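Local coordinates for protein SSD1 (PDB 7AM1) that binds mRNA through untranslated-region elements and represses translation, as a non-enzymatic pseudonuclease of the RNase II family implicated in cell-cycle control and stress response, at residues A[33-38]-A[756-761]; A[187-192]-A[709-714]; A[180-185]-A[901-906]; A[794-797]-A[802-805]; A[63-68]-A[254-259]. One frame throughout, in Å; residues are numbered along the deposited sequence.

Interaction 1 (A[33-38]-A[756-761]); sequences NKKNRS and EKRVHG
K35 and R758 bring two cationic ends together from opposite directions, K35 NZ standing 3.3 Å from R758 NH1. Both are donors, so there is no bond between them. K35 belongs to the loop between strands 26-32 and 39-43 of the N-terminal domain, probably cold-shock-like; R758 lies on 755-760, an outer strand of the five-stranded antiparallel sheet of the C-terminal S1-like OB fold. The meeting is made by long side chains alone: the nearest CA atoms, those of K35 and R758, are still 13.0 Å apart.

E185 probably offsets the two charges. Its OE2 makes a salt bridge with K35 NZ and only a long, weak ion pair with R758 NH1, while the other oxygen of that carboxylate takes H760 NE2. The firm partner of R758 is D747, whose OD1 forms a salt bridge with R758 NE.

The lysine bends twice, at chi2 and chi4, and its ammonium approaches the guanidinium obliquely. Beyond the arginine, the nearest ionisable group of the strand is the imidazole of H760, with K35 NZ 5.7 Å from H760 NE2. R758 sets off with CG opposite its backbone N (chi1 176°) and then kinks at chi3, so the guanidinium turns off from the line of the first carbons. That start lays the aliphatic part of the arginine over the imidazole, R758 CG riding 3.5 Å above the plane of the H760 ring, offset toward the rim.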
# COMPACT_ATOMS: atom_id res chain seq x y z
N ASN A 33 4.19 -16.48 1.22
CA ASN A 33 5.03 -15.89 0.19
C ASN A 33 4.29 -15.93 -1.15
O ASN A 33 4.12 -17.01 -1.74
CB ASN A 33 6.37 -16.62 0.10
N LYS A 34 3.85 -14.77 -1.63
CA LYS A 34 3.09 -14.73 -2.88
C LYS A 34 3.89 -15.35 -4.02
O LYS A 34 3.32 -16.01 -4.90
CB LYS A 34 2.70 -13.29 -3.21
CG LYS A 34 1.52 -13.15 -4.16
N LYS A 35 5.21 -15.15 -4.03
CA LYS A 35 6.05 -15.73 -5.07
C LYS A 35 6.09 -17.25 -4.96
O LYS A 35 5.74 -17.96 -5.91
CB LYS A 35 7.45 -15.13 -5.01
CG LYS A 35 7.68 -13.97 -5.96
CD LYS A 35 7.56 -14.41 -7.42
CE LYS A 35 7.89 -13.29 -8.39
NZ LYS A 35 9.34 -13.25 -8.74
N ASN A 36 6.54 -17.77 -3.82
CA ASN A 36 6.60 -19.21 -3.59
C ASN A 36 5.52 -19.55 -2.57
O ASN A 36 5.75 -19.54 -1.36
CB ASN A 36 7.99 -19.63 -3.11
CG ASN A 36 8.10 -21.12 -2.87
OD1 ASN A 36 7.27 -21.90 -3.34
ND2 ASN A 36 9.13 -21.53 -2.14
N ARG A 37 4.32 -19.86 -3.07
CA ARG A 37 3.15 -20.05 -2.23
C ARG A 37 3.22 -21.30 -1.36
O ARG A 37 2.39 -21.46 -0.47
CB ARG A 37 1.90 -20.12 -3.12
CG ARG A 37 1.74 -18.90 -4.02
CD ARG A 37 0.99 -19.28 -5.29
NE ARG A 37 1.15 -18.28 -6.34
CZ ARG A 37 0.68 -18.43 -7.58
NH1 ARG A 37 0.04 -19.54 -7.91
NH2 ARG A 37 0.87 -17.47 -8.48
N SER A 38 4.18 -22.19 -1.61
CA SER A 38 4.34 -23.37 -0.76
C SER A 38 4.93 -23.03 0.60
O SER A 38 4.88 -23.87 1.50
CB SER A 38 5.21 -24.41 -1.46
OG SER A 38 6.53 -23.93 -1.65
N GLU A 756 7.92 -0.81 -10.05
CA GLU A 756 9.16 -1.56 -9.99
C GLU A 756 8.86 -2.93 -10.57
O GLU A 756 7.91 -3.59 -10.14
CB GLU A 756 9.67 -1.67 -8.55
CG GLU A 756 10.91 -2.53 -8.39
CD GLU A 756 11.10 -3.05 -6.97
OE1 GLU A 756 10.12 -3.10 -6.20
OE2 GLU A 756 12.25 -3.39 -6.62
N LYS A 757 9.63 -3.35 -11.57
CA LYS A 757 9.37 -4.59 -12.29
C LYS A 757 10.68 -5.27 -12.62
O LYS A 757 11.76 -4.69 -12.50
CB LYS A 757 8.55 -4.33 -13.56
CG LYS A 757 7.14 -3.84 -13.29
CD LYS A 757 6.23 -4.97 -12.85
CE LYS A 757 5.06 -4.48 -12.00
NZ LYS A 757 5.37 -4.57 -10.54
N ARG A 758 10.58 -6.52 -13.07
CA ARG A 758 11.74 -7.38 -13.26
C ARG A 758 11.89 -7.79 -14.71
O ARG A 758 10.95 -8.33 -15.32
CB ARG A 758 11.62 -8.63 -12.37
CG ARG A 758 12.73 -9.64 -12.55
CD ARG A 758 12.75 -10.63 -11.39
NE ARG A 758 13.00 -9.93 -10.13
CZ ARG A 758 12.72 -10.41 -8.93
NH1 ARG A 758 12.16 -11.61 -8.80
NH2 ARG A 758 12.99 -9.69 -7.85
N VAL A 759 13.07 -7.56 -15.27
CA VAL A 759 13.44 -8.05 -16.59
C VAL A 759 13.99 -9.46 -16.44
O VAL A 759 14.91 -9.70 -15.65
CB VAL A 759 14.48 -7.12 -17.25
CG1 VAL A 759 14.92 -7.70 -18.60
CG2 VAL A 759 13.91 -5.71 -17.42
N HIS A 760 13.41 -10.40 -17.18
CA HIS A 760 13.81 -11.80 -17.13
C HIS A 760 14.63 -12.16 -18.37
O HIS A 760 14.21 -11.90 -19.50
CB HIS A 760 12.59 -12.70 -17.03
CG HIS A 760 11.81 -12.51 -15.77
ND1 HIS A 760 12.15 -13.15 -14.59
CD2 HIS A 760 10.74 -11.74 -15.49
CE1 HIS A 760 11.30 -12.79 -13.65
NE2 HIS A 760 10.44 -11.93 -14.16
N GLY A 761 15.79 -12.78 -18.14
CA GLY A 761 16.64 -13.17 -19.26
C GLY A 761 15.95 -14.13 -20.21
O GLY A 761 16.15 -14.07 -21.42

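Interaction 2 (A[187-192]-A[709-714]); sequences QSLLLV and AQEQAI
L189 and E711 mark the closest backbone approach, their CA atoms 7.6 Å apart, where the irregular segment following helix 175-186 passes the regular helix 689-725. At that spacing the side chains do the touching, and L189 supplies the apolar share. Its CD1 sits between two neighbours one helical turn apart, 4.1 Å from I714 CG2 and 4.0 Å from E711 OE1. The leucine and isoleucine side chains cross at about a right angle, methyl against methyl. I714 offers CG2 because its longer branch, CG1, is turned the other way (chi1 -68°).

E711 bends at chi2 and brings its carboxylate beside the leucine. No direct hydrogen bond links the segments; a water does the work instead, accepting from L189 N at 3.0 Å and donating to E711 OE1 at 2.9 Å. S188 OG donates to L190 O at 2.6 Å, nearly in line with the carbonyl bond, closing a short loop within the segment. L189 is further enclosed by H715 and L718 of the same helix, and a pentaethylene glycol, probably from the crystallisation liquor, lies close to E711. This is a buried loop-on-helix packing, seated on the long helix 689-725 that precedes the first strand (732-741) of the C-terminal OB-type sheet.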
# COMPACT_ATOMS: atom_id res chain seq x y z
N GLN A 187 0.96 -7.80 -11.31
CA GLN A 187 -0.33 -7.34 -10.81
C GLN A 187 -0.21 -6.39 -9.62
O GLN A 187 -1.24 -6.00 -9.05
CB GLN A 187 -1.19 -8.56 -10.47
CG GLN A 187 -1.59 -9.32 -11.73
CD GLN A 187 -2.36 -10.60 -11.45
OE1 GLN A 187 -2.23 -11.19 -10.38
NE2 GLN A 187 -3.14 -11.04 -12.43
N SER A 188 1.00 -5.99 -9.25
CA SER A 188 1.20 -4.98 -8.23
C SER A 188 2.15 -3.91 -8.77
O SER A 188 2.86 -4.12 -9.76
CB SER A 188 1.76 -5.58 -6.93
OG SER A 188 3.05 -6.12 -7.14
N LEU A 189 2.15 -2.75 -8.11
CA LEU A 189 2.95 -1.64 -8.61
C LEU A 189 4.44 -1.88 -8.39
O LEU A 189 5.25 -1.67 -9.30
CB LEU A 189 2.50 -0.34 -7.93
CG LEU A 189 1.05 0.03 -8.21
CD1 LEU A 189 0.60 1.14 -7.28
CD2 LEU A 189 0.86 0.43 -9.68
N LEU A 190 4.81 -2.35 -7.21
CA LEU A 190 6.19 -2.68 -6.86
C LEU A 190 6.34 -4.20 -6.81
O LEU A 190 5.40 -4.95 -7.08
CB LEU A 190 6.57 -2.03 -5.53
CG LEU A 190 6.28 -0.53 -5.39
CD1 LEU A 190 6.72 -0.02 -4.01
CD2 LEU A 190 6.93 0.29 -6.50
N LEU A 191 7.53 -4.66 -6.44
CA LEU A 191 7.83 -6.08 -6.33
C LEU A 191 7.91 -6.49 -4.86
O LEU A 191 8.64 -5.86 -4.09
CB LEU A 191 9.15 -6.44 -7.02
CG LEU A 191 9.22 -6.38 -8.54
CD1 LEU A 191 10.65 -6.67 -8.98
CD2 LEU A 191 8.25 -7.37 -9.16
N VAL A 192 7.22 -7.57 -4.50
CA VAL A 192 7.28 -8.06 -3.13
C VAL A 192 8.68 -8.64 -2.90
O VAL A 192 9.32 -9.15 -3.82
CB VAL A 192 6.20 -9.12 -2.84
CG1 VAL A 192 4.91 -8.82 -3.62
CG2 VAL A 192 6.72 -10.54 -3.08
N ALA A 709 -7.15 -2.12 -1.72
CA ALA A 709 -8.10 -1.68 -2.73
C ALA A 709 -7.59 -0.45 -3.46
O ALA A 709 -7.66 -0.37 -4.69
CB ALA A 709 -9.46 -1.40 -2.09
N GLN A 710 -7.03 0.51 -2.72
CA GLN A 710 -6.56 1.74 -3.35
C GLN A 710 -5.46 1.45 -4.36
O GLN A 710 -5.53 1.91 -5.51
CB GLN A 710 -6.09 2.73 -2.28
CG GLN A 710 -5.34 3.93 -2.83
CD GLN A 710 -5.15 5.03 -1.80
OE1 GLN A 710 -4.02 5.41 -1.47
NE2 GLN A 710 -6.25 5.55 -1.30
N GLU A 711 -4.47 0.65 -3.98
CA GLU A 711 -3.37 0.37 -4.90
C GLU A 711 -3.80 -0.52 -6.05
O GLU A 711 -3.29 -0.38 -7.16
CB GLU A 711 -2.20 -0.25 -4.13
CG GLU A 711 -1.59 0.72 -3.13
CD GLU A 711 -0.07 0.73 -3.12
OE1 GLU A 711 0.54 -0.29 -3.52
OE2 GLU A 711 0.52 1.76 -2.72
N GLN A 712 -4.72 -1.45 -5.80
CA GLN A 712 -5.23 -2.29 -6.88
C GLN A 712 -5.96 -1.46 -7.92
O GLN A 712 -5.86 -1.72 -9.12
CB GLN A 712 -6.13 -3.38 -6.31
CG GLN A 712 -5.36 -4.52 -5.66
CD GLN A 712 -6.23 -5.43 -4.82
OE1 GLN A 712 -7.46 -5.33 -4.83
NE2 GLN A 712 -5.59 -6.32 -4.07
N ALA A 713 -6.73 -0.46 -7.47
CA ALA A 713 -7.46 0.39 -8.40
C ALA A 713 -6.51 1.33 -9.14
O ALA A 713 -6.70 1.58 -10.34
CB ALA A 713 -8.53 1.17 -7.64
N ILE A 714 -5.49 1.85 -8.46
CA ILE A 714 -4.45 2.60 -9.16
C ILE A 714 -3.81 1.74 -10.24
O ILE A 714 -3.65 2.17 -11.39
CB ILE A 714 -3.39 3.11 -8.17
CG1 ILE A 714 -3.97 4.18 -7.24
CG2 ILE A 714 -2.19 3.64 -8.93
CD1 ILE A 714 -3.06 4.51 -6.07
O HOH W 1 0.53 -2.30 -5.57

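Interaction 3 (A[180-185]-A[901-906]); sequences DDVEVE and LPCLTV
V182 and C903 pack closely: C903 CB lies 3.4 Å from V182 O and 3.6 Å from V182 CG1, and its sulfur rests 3.9 Å from E183 CA. The cysteine therefore lies directly on the helix backbone, with SG turned opposite its carbonyl carbon (chi1 -58°), which brings SG beside E183 CA. E183 adds CG at 4.2 Å from C903 SG, then runs on extended, its first bond leading away from the strand.

Toward T905 the fit eases. V182 CG1 still reaches T905 CG2 at 4.0 Å, the two side chains passing at a slant, but the threonine hydroxyl serves E896 on the adjoining strand.

Helix 175-186 here lies across strand 903-908, the other outer strand of the S1-like five-stranded sheet. The axes of 180-185 and 903-906 approach to 7.0 Å, their N-to-C directions 107° apart. The same helix also meets strand 755-760, where D181 touches H760, so it packs against both outer strands of this OB-type fold. G186, just past the segment, has a backbone hydrogen bond with L904.

On the looser side a water bridges the two backbones. It donates to V182 O at 3.0 Å and to L904 O at 2.8 Å, so the carbonyl pressed against the cysteine CB is also hydrated.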
# COMPACT_ATOMS: atom_id res chain seq x y z
N ASP A 180 3.22 -17.98 -13.34
CA ASP A 180 2.96 -17.42 -12.02
C ASP A 180 3.66 -16.08 -11.83
O ASP A 180 3.09 -15.15 -11.26
CB ASP A 180 3.40 -18.40 -10.93
CG ASP A 180 2.51 -19.63 -10.85
OD1 ASP A 180 1.41 -19.62 -11.46
OD2 ASP A 180 2.92 -20.60 -10.18
N ASP A 181 4.90 -15.97 -12.32
CA ASP A 181 5.67 -14.74 -12.14
C ASP A 181 4.99 -13.55 -12.82
O ASP A 181 4.94 -12.45 -12.26
CB ASP A 181 7.08 -14.92 -12.70
CG ASP A 181 8.01 -15.62 -11.73
OD1 ASP A 181 7.62 -15.83 -10.56
OD2 ASP A 181 9.14 -15.98 -12.15
N VAL A 182 4.47 -13.75 -14.03
CA VAL A 182 3.85 -12.63 -14.74
C VAL A 182 2.71 -12.05 -13.91
O VAL A 182 2.52 -10.83 -13.86
CB VAL A 182 3.36 -13.08 -16.13
CG1 VAL A 182 2.66 -11.92 -16.85
CG2 VAL A 182 4.52 -13.57 -16.98
N GLU A 183 1.94 -12.91 -13.23
CA GLU A 183 0.86 -12.42 -12.38
C GLU A 183 1.40 -11.79 -11.10
O GLU A 183 1.05 -10.66 -10.76
CB GLU A 183 -0.12 -13.54 -12.07
CG GLU A 183 -0.87 -14.06 -13.28
CD GLU A 183 -1.81 -15.20 -12.94
OE1 GLU A 183 -1.47 -16.00 -12.03
OE2 GLU A 183 -2.90 -15.28 -13.54
N VAL A 184 2.23 -12.53 -10.36
CA VAL A 184 2.70 -12.02 -9.07
C VAL A 184 3.48 -10.73 -9.25
O VAL A 184 3.25 -9.74 -8.54
CB VAL A 184 3.53 -13.09 -8.34
CG1 VAL A 184 4.17 -12.48 -7.10
CG2 VAL A 184 2.66 -14.26 -7.95
N GLU A 185 4.42 -10.71 -10.20
CA GLU A 185 5.22 -9.51 -10.42
C GLU A 185 4.42 -8.40 -11.09
O GLU A 185 4.62 -7.22 -10.78
CB GLU A 185 6.45 -9.85 -11.26
CG GLU A 185 7.41 -10.83 -10.62
CD GLU A 185 8.54 -11.21 -11.55
OE1 GLU A 185 8.54 -10.75 -12.70
OE2 GLU A 185 9.45 -11.96 -11.12
N LEU A 901 -6.84 -9.23 -13.41
CA LEU A 901 -6.03 -8.05 -13.30
C LEU A 901 -4.98 -8.06 -14.40
O LEU A 901 -4.40 -9.12 -14.68
CB LEU A 901 -5.35 -7.99 -11.93
CG LEU A 901 -6.28 -8.07 -10.71
CD1 LEU A 901 -5.48 -7.96 -9.42
CD2 LEU A 901 -7.37 -7.01 -10.77
N PRO A 902 -4.71 -6.93 -15.03
CA PRO A 902 -3.64 -6.89 -16.03
C PRO A 902 -2.28 -7.06 -15.37
O PRO A 902 -2.11 -6.86 -14.17
CB PRO A 902 -3.79 -5.50 -16.66
CG PRO A 902 -4.45 -4.68 -15.59
CD PRO A 902 -5.37 -5.62 -14.87
N CYS A 903 -1.30 -7.44 -16.19
CA CYS A 903 0.04 -7.74 -15.71
C CYS A 903 1.02 -6.80 -16.39
O CYS A 903 1.19 -6.84 -17.62
CB CYS A 903 0.40 -9.20 -16.02
SG CYS A 903 -0.75 -10.39 -15.28
N LEU A 904 1.70 -5.98 -15.60
CA LEU A 904 2.78 -5.16 -16.12
C LEU A 904 4.00 -6.02 -16.37
O LEU A 904 4.36 -6.86 -15.54
CB LEU A 904 3.12 -4.04 -15.15
CG LEU A 904 1.99 -3.06 -14.85
CD1 LEU A 904 2.32 -2.22 -13.61
CD2 LEU A 904 1.75 -2.17 -16.07
N THR A 905 4.63 -5.82 -17.53
CA THR A 905 5.82 -6.56 -17.89
C THR A 905 6.82 -5.60 -18.51
O THR A 905 6.44 -4.62 -19.15
CB THR A 905 5.52 -7.71 -18.87
OG1 THR A 905 4.95 -7.17 -20.08
CG2 THR A 905 4.55 -8.72 -18.27
N VAL A 906 8.10 -5.91 -18.33
CA VAL A 906 9.18 -5.08 -18.85
C VAL A 906 10.19 -5.96 -19.56
O VAL A 906 10.41 -7.12 -19.20
CB VAL A 906 9.87 -4.27 -17.74
CG1 VAL A 906 8.95 -3.19 -17.22
CG2 VAL A 906 10.34 -5.18 -16.62
O HOH W 2 5.07 -9.50 -14.75

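Interaction 4 (A[794-797]-A[802-805]); sequences ADEK and YRNS
E796 OE1 takes a salt bridge from R803 NE at 2.7 Å, a bent N-H...O of 152°, with a weak second bond from R803 NH2 at 3.2 Å. The oxygen is met nearly along its C-O axis, and carboxylate and guanidinium lie almost in one plane, 16° apart, so OE1 sits at the guanidinium edge between two N-H groups. The same oxygen is 2.9 Å from Y802 OH. Its partner OE2 is held by K178 and Q763, so the carboxylate is gripped at both ends although buried.

R803 reaches it by bending at chi3, which turns the NE edge of the guanidinium to the carboxylate; its CB also rests 3.6 Å from E796 O. Y802 crosses obliquely, its ring plane 60° from the carboxylate, with CE1 3.7 Å from E796 CD. Replacing E796 by an alanine would probably leave R803 without its counter-ion beside R811 and R907, and its guanidinium set free to swing.

Both sides are short 3-10 turns in the DIS3L2-type C-terminal region. In the second, Y802 O accepts from S805 N and also from S805 OG, at 2.7 Å, which closes the turn. The two 3-10 segments fold the loop between strand 777-782 and helix 814-827 back on itself, while Y802 rests on K178 and V182 of helix 175-186.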
# COMPACT_ATOMS: atom_id res chain seq x y z
N ALA A 794 10.64 -19.11 -27.44
CA ALA A 794 10.15 -20.37 -27.99
C ALA A 794 9.22 -21.08 -27.01
O ALA A 794 8.20 -21.65 -27.42
CB ALA A 794 11.32 -21.27 -28.36
N ASP A 795 9.55 -21.05 -25.72
CA ASP A 795 8.75 -21.77 -24.74
C ASP A 795 7.40 -21.13 -24.48
O ASP A 795 6.57 -21.74 -23.79
CB ASP A 795 9.53 -21.91 -23.43
CG ASP A 795 9.82 -20.57 -22.78
OD1 ASP A 795 8.87 -19.85 -22.40
OD2 ASP A 795 11.01 -20.24 -22.62
N GLU A 796 7.14 -19.93 -25.01
CA GLU A 796 5.87 -19.25 -24.79
C GLU A 796 4.89 -19.43 -25.94
O GLU A 796 3.79 -18.86 -25.90
CB GLU A 796 6.10 -17.75 -24.55
CG GLU A 796 6.72 -17.45 -23.20
CD GLU A 796 6.89 -15.96 -22.94
OE1 GLU A 796 6.15 -15.15 -23.53
OE2 GLU A 796 7.77 -15.61 -22.12
N LYS A 797 5.24 -20.21 -26.96
CA LYS A 797 4.28 -20.61 -27.99
C LYS A 797 3.50 -21.85 -27.60
O LYS A 797 2.57 -22.24 -28.32
CB LYS A 797 5.00 -20.82 -29.33
CG LYS A 797 5.55 -19.52 -29.92
CD LYS A 797 6.37 -19.75 -31.18
CE LYS A 797 7.86 -19.62 -30.93
NZ LYS A 797 8.64 -19.69 -32.19
N TYR A 802 1.02 -18.46 -20.53
CA TYR A 802 0.15 -17.31 -20.32
C TYR A 802 -0.03 -16.50 -21.60
O TYR A 802 -1.07 -15.85 -21.78
CB TYR A 802 0.75 -16.40 -19.24
CG TYR A 802 1.91 -15.60 -19.79
CD1 TYR A 802 3.16 -16.18 -19.93
CD2 TYR A 802 1.74 -14.29 -20.22
CE1 TYR A 802 4.22 -15.47 -20.46
CE2 TYR A 802 2.80 -13.57 -20.74
CZ TYR A 802 4.04 -14.17 -20.86
OH TYR A 802 5.10 -13.46 -21.39
N ARG A 803 0.97 -16.51 -22.49
CA ARG A 803 0.89 -15.73 -23.71
C ARG A 803 -0.34 -16.08 -24.53
O ARG A 803 -0.91 -15.21 -25.21
CB ARG A 803 2.14 -15.94 -24.56
CG ARG A 803 2.34 -14.88 -25.63
CD ARG A 803 3.63 -15.09 -26.39
NE ARG A 803 4.72 -14.37 -25.74
CZ ARG A 803 4.95 -13.07 -25.91
NH1 ARG A 803 4.18 -12.35 -26.71
NH2 ARG A 803 5.96 -12.50 -25.27
N ASN A 804 -0.76 -17.35 -24.49
CA ASN A 804 -1.89 -17.78 -25.31
C ASN A 804 -3.17 -17.06 -24.92
O ASN A 804 -4.07 -16.90 -25.75
CB ASN A 804 -2.07 -19.29 -25.16
CG ASN A 804 -2.66 -19.93 -26.39
OD1 ASN A 804 -2.23 -19.67 -27.52
ND2 ASN A 804 -3.66 -20.79 -26.19
N SER A 805 -3.27 -16.61 -23.67
CA SER A 805 -4.44 -15.90 -23.18
C SER A 805 -4.29 -14.38 -23.26
O SER A 805 -5.19 -13.66 -22.82
CB SER A 805 -4.71 -16.31 -21.73
OG SER A 805 -3.66 -15.90 -20.88

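Interaction 5 (A[63-68]-A[254-259]); sequences ALEGDL and DKKVPL
E65 and K256 form an ion pair with its charges off target: K256 NZ lies nearer E65 CG, at 3.5 Å, than E65 OE1, at 3.7 Å, a long salt bridge. The lysine bends at chi3 and chi4 and crosses the glutamate obliquely, so its CD also lies against the carboxylate, 3.6 Å from E65 OE2. E65 bends in turn at chi2. Its oxygens have firmer partners, OE1 in R31 and OE2 in V32 N, while K256 NZ looks back to D254 OD1 at 3.5 Å, so the three form a salt-bridge network. An alanine in place of E65 is likely to leave R31 short of its counter-charge, V32 N without its acceptor and K256 without its carboxylate neighbour across the contact, its bent chain freer to turn.

Each partner sits on a beta turn: type II from L64 to D67, with L64 N donating almost straight (175°) to D67 OD2, and type I from D254 to V257, combined with an Asx turn in which D254 OD1 accepts from K256 N. Between them a water accepts from E65 N and donates to K256 O at 2.8 Å. L64 CD2 touches P258 CD at 4.3 Å, a light apolar contact.

The turns meet where the N-terminal domain, probably cold-shock-like, borders CSD2: 63-68 runs into strand 68-73 and backs onto strand 26-32, while 254-259 joins strands 247-252 and 260-263 of CSD2.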
# COMPACT_ATOMS: atom_id res chain seq x y z
N ALA A 63 -3.75 -23.23 7.73
CA ALA A 63 -3.92 -21.84 8.12
C ALA A 63 -4.01 -20.96 6.88
O ALA A 63 -3.50 -21.30 5.81
CB ALA A 63 -2.76 -21.38 9.01
N LEU A 64 -4.69 -19.83 7.02
CA LEU A 64 -4.87 -18.89 5.92
C LEU A 64 -4.09 -17.61 6.18
O LEU A 64 -3.74 -17.28 7.32
CB LEU A 64 -6.35 -18.56 5.71
CG LEU A 64 -7.29 -19.71 5.36
CD1 LEU A 64 -8.74 -19.21 5.35
CD2 LEU A 64 -6.93 -20.34 4.03
N GLU A 65 -3.82 -16.89 5.09
CA GLU A 65 -3.21 -15.56 5.17
C GLU A 65 -3.92 -14.71 6.22
O GLU A 65 -5.15 -14.65 6.25
CB GLU A 65 -3.28 -14.89 3.80
CG GLU A 65 -2.84 -13.43 3.78
CD GLU A 65 -1.33 -13.28 3.82
OE1 GLU A 65 -0.86 -12.15 4.08
OE2 GLU A 65 -0.63 -14.29 3.62
N GLY A 66 -3.13 -14.08 7.08
CA GLY A 66 -3.65 -13.18 8.10
C GLY A 66 -4.06 -13.85 9.39
O GLY A 66 -4.31 -13.15 10.38
N ASP A 67 -4.14 -15.18 9.41
CA ASP A 67 -4.48 -15.89 10.63
C ASP A 67 -3.47 -15.59 11.73
O ASP A 67 -2.27 -15.47 11.48
CB ASP A 67 -4.50 -17.41 10.39
CG ASP A 67 -5.77 -17.88 9.69
OD1 ASP A 67 -6.67 -17.06 9.43
OD2 ASP A 67 -5.86 -19.10 9.41
N LEU A 68 -3.97 -15.46 12.95
CA LEU A 68 -3.14 -15.61 14.14
C LEU A 68 -3.00 -17.09 14.44
O LEU A 68 -4.01 -17.78 14.64
CB LEU A 68 -3.76 -14.87 15.33
CG LEU A 68 -2.98 -14.94 16.64
CD1 LEU A 68 -1.67 -14.17 16.52
CD2 LEU A 68 -3.82 -14.41 17.79
N ASP A 254 -6.49 -13.35 -5.58
CA ASP A 254 -5.45 -13.23 -4.56
C ASP A 254 -4.66 -14.54 -4.53
O ASP A 254 -5.18 -15.57 -4.10
CB ASP A 254 -6.10 -12.93 -3.21
CG ASP A 254 -5.08 -12.75 -2.10
OD1 ASP A 254 -3.88 -13.03 -2.31
OD2 ASP A 254 -5.50 -12.31 -1.01
N LYS A 255 -3.42 -14.49 -5.00
CA LYS A 255 -2.60 -15.69 -5.12
C LYS A 255 -2.09 -16.20 -3.78
O LYS A 255 -1.48 -17.27 -3.74
CB LYS A 255 -1.42 -15.43 -6.05
CG LYS A 255 -1.82 -15.07 -7.48
CD LYS A 255 -2.26 -16.30 -8.25
N LYS A 256 -2.32 -15.47 -2.69
CA LYS A 256 -2.00 -15.99 -1.37
C LYS A 256 -3.10 -16.89 -0.82
O LYS A 256 -2.95 -17.43 0.28
CB LYS A 256 -1.72 -14.85 -0.40
CG LYS A 256 -0.52 -13.99 -0.79
CD LYS A 256 -0.20 -12.97 0.30
CE LYS A 256 -1.04 -11.73 0.13
NZ LYS A 256 -2.39 -11.92 0.71
N VAL A 257 -4.18 -17.07 -1.57
CA VAL A 257 -5.32 -17.89 -1.16
C VAL A 257 -5.31 -19.14 -2.02
O VAL A 257 -5.23 -19.02 -3.25
CB VAL A 257 -6.65 -17.13 -1.32
CG1 VAL A 257 -7.80 -17.95 -0.74
CG2 VAL A 257 -6.58 -15.75 -0.66
N PRO A 258 -5.37 -20.33 -1.44
CA PRO A 258 -5.35 -21.55 -2.26
C PRO A 258 -6.63 -21.68 -3.07
O PRO A 258 -7.64 -21.02 -2.81
CB PRO A 258 -5.21 -22.68 -1.24
CG PRO A 258 -5.81 -22.12 0.01
CD PRO A 258 -5.53 -20.64 -0.01
N LEU A 259 -6.58 -22.56 -4.07
CA LEU A 259 -7.79 -22.96 -4.77
C LEU A 259 -8.81 -23.45 -3.75
O LEU A 259 -8.46 -24.11 -2.77
CB LEU A 259 -7.50 -24.06 -5.79
CG LEU A 259 -6.67 -23.68 -7.02
CD1 LEU A 259 -6.38 -24.92 -7.86
CD2 LEU A 259 -7.38 -22.61 -7.84
O HOH W 3 -4.53 -18.18 2.46

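Helix 175-186 and the loop that follows it tie the set together. The helix is one side of interaction 3, and its E185 connects interactions 1 and 3, centres 9 Å apart, with E185 OE2 2.7 Å from K35 NZ. The 187-192 side of interaction 2 follows one residue later and joins interaction 1 through K757 NZ to S188 O, 2.7 Å. Interaction 4 also touches the helix, V182 CG2 lying 4.0 Å from Y802 CZ. Interaction 5 touches interaction 1 where R37 packs on K255, yet its centre is about 28 Å from that of interaction 4. The bound glycol lies by interaction 2.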